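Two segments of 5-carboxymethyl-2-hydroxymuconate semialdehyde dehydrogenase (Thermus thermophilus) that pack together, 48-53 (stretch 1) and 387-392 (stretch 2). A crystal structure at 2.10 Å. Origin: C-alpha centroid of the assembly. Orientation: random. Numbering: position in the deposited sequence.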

# COMPACT_ATOMS: atom_id res chain seq x y z
N ASP C 48 23.11 -1.07 42.53
CA ASP C 48 24.11 -1.01 41.47
C ASP C 48 24.48 -2.49 41.35
O ASP C 48 25.13 -3.04 42.23
CB ASP C 48 25.31 -0.17 41.94
CG ASP C 48 26.51 -0.27 41.01
OD1 ASP C 48 27.43 0.56 41.15
OD2 ASP C 48 26.55 -1.18 40.15
N PRO C 49 24.05 -3.15 40.27
CA PRO C 49 24.32 -4.58 40.06
C PRO C 49 25.78 -5.02 40.15
O PRO C 49 26.06 -6.20 40.31
CB PRO C 49 23.71 -4.85 38.68
CG PRO C 49 23.81 -3.52 38.00
CD PRO C 49 23.42 -2.56 39.08
N ALA C 50 26.70 -4.07 40.06
CA ALA C 50 28.12 -4.38 40.14
C ALA C 50 28.59 -4.55 41.58
O ALA C 50 29.59 -5.22 41.84
CB ALA C 50 28.94 -3.30 39.45
N THR C 51 27.88 -3.94 42.53
CA THR C 51 28.28 -4.02 43.94
C THR C 51 27.12 -4.28 44.90
O THR C 51 27.34 -4.55 46.09
CB THR C 51 28.93 -2.71 44.37
OG1 THR C 51 27.97 -1.65 44.25
CG2 THR C 51 30.14 -2.39 43.50
N ASN C 52 25.91 -4.20 44.38
CA ASN C 52 24.71 -4.39 45.19
C ASN C 52 24.58 -3.33 46.27
O ASN C 52 23.90 -3.54 47.28
CB ASN C 52 24.68 -5.80 45.79
CG ASN C 52 24.31 -6.85 44.76
OD1 ASN C 52 23.42 -6.64 43.93
ND2 ASN C 52 24.99 -7.99 44.80
N GLU C 53 25.22 -2.19 46.04
CA GLU C 53 25.14 -1.06 46.96
C GLU C 53 23.98 -0.22 46.44
O GLU C 53 23.66 -0.28 45.26
CB GLU C 53 26.41 -0.20 46.90
CG GLU C 53 27.72 -0.93 47.07
CD GLU C 53 28.10 -1.15 48.51
OE1 GLU C 53 29.32 -1.25 48.79
OE2 GLU C 53 27.18 -1.22 49.37
N SER C 387 32.68 -11.07 43.99
CA SER C 387 31.67 -11.63 44.88
C SER C 387 30.60 -10.64 45.34
O SER C 387 29.52 -11.05 45.75
CB SER C 387 32.34 -12.25 46.11
OG SER C 387 32.97 -11.24 46.89
N ARG C 388 30.89 -9.35 45.27
CA ARG C 388 29.93 -8.34 45.70
C ARG C 388 28.87 -8.02 44.65
O ARG C 388 27.82 -7.45 44.96
CB ARG C 388 30.64 -7.04 46.11
CG ARG C 388 31.71 -7.22 47.17
CD ARG C 388 31.21 -8.02 48.35
NE ARG C 388 30.09 -7.38 49.04
CZ ARG C 388 29.43 -7.92 50.06
NH1 ARG C 388 29.78 -9.12 50.51
NH2 ARG C 388 28.43 -7.27 50.62
N GLY C 389 29.15 -8.38 43.40
CA GLY C 389 28.20 -8.12 42.33
C GLY C 389 27.44 -9.37 41.91
O GLY C 389 27.69 -10.45 42.44
N ASN C 390 26.51 -9.22 40.98
CA ASN C 390 25.72 -10.36 40.51
C ASN C 390 26.30 -10.96 39.23
O ASN C 390 25.60 -11.08 38.22
CB ASN C 390 24.29 -9.90 40.27
CG ASN C 390 23.74 -9.11 41.43
OD1 ASN C 390 23.70 -9.60 42.55
ND2 ASN C 390 23.31 -7.88 41.16
N TYR C 391 27.57 -11.34 39.27
CA TYR C 391 28.24 -11.90 38.10
C TYR C 391 28.08 -13.40 37.90
O TYR C 391 28.33 -14.20 38.81
CB TYR C 391 29.74 -11.57 38.15
CG TYR C 391 30.06 -10.09 38.12
CD1 TYR C 391 30.11 -9.33 39.30
CD2 TYR C 391 30.32 -9.44 36.91
CE1 TYR C 391 30.42 -7.97 39.27
CE2 TYR C 391 30.63 -8.08 36.88
CZ TYR C 391 30.67 -7.35 38.05
OH TYR C 391 30.96 -6.00 37.99
N LEU C 392 27.66 -13.77 36.70
CA LEU C 392 27.49 -15.17 36.35
C LEU C 392 28.43 -15.48 35.19
O LEU C 392 28.56 -14.68 34.26
CB LEU C 392 26.05 -15.47 35.93
CG LEU C 392 25.83 -16.95 35.59
CD1 LEU C 392 25.83 -17.77 36.88
CD2 LEU C 392 24.51 -17.14 34.85
O HOH W 1 32.30 -5.56 40.25
O HOH W 2 29.65 -4.21 47.88

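The two asparagine side chains of this contact pair amide to amide: Asn-390 ND2 donates to Asn-52 OD1 (3.0 Å), and Asn-52 ND2 donates back to Asn-390 OD1 (3.1 Å). A carboxamide carries a donor and an acceptor on one planar group, so two of them can satisfy each other reciprocally, as they do here between residues 338 positions apart in sequence. Asn-52 also suits its backbone, whose positive phi (64°) asparagine tolerates better than most residues, and its CA-to-CB bond points toward the other stretch. Its ND2 makes a further, weak bond to Arg-388 O (2.9 Å), bent to 118°.

The backbone adds one nearly straight hydrogen bond, from Asn-390 N to Pro-49 O (3.1 Å, 164°). Proline has no amide hydrogen to give, but its carbonyl accepts freely. Beside it lies Gly-389, whose CA comes within 3.3 Å of Ala-50 O; an ideal CB there would sit 2.5 Å from that oxygen, a clash, so the absent side chain permits the close approach.

Although the CA-to-CB bond of Ala-50 points away overall, its CB still touches Tyr-391 OH at 3.7 Å; alanine offers the hydroxyl a small apolar contact there. A water bridges the same two residues, donating to Ala-50 O (3.2 Å) and hydrogen-bonding Tyr-391 OH (2.7 Å). Within its own turn, Ala-50 N is held by Asp-48 OD2 (2.9 Å).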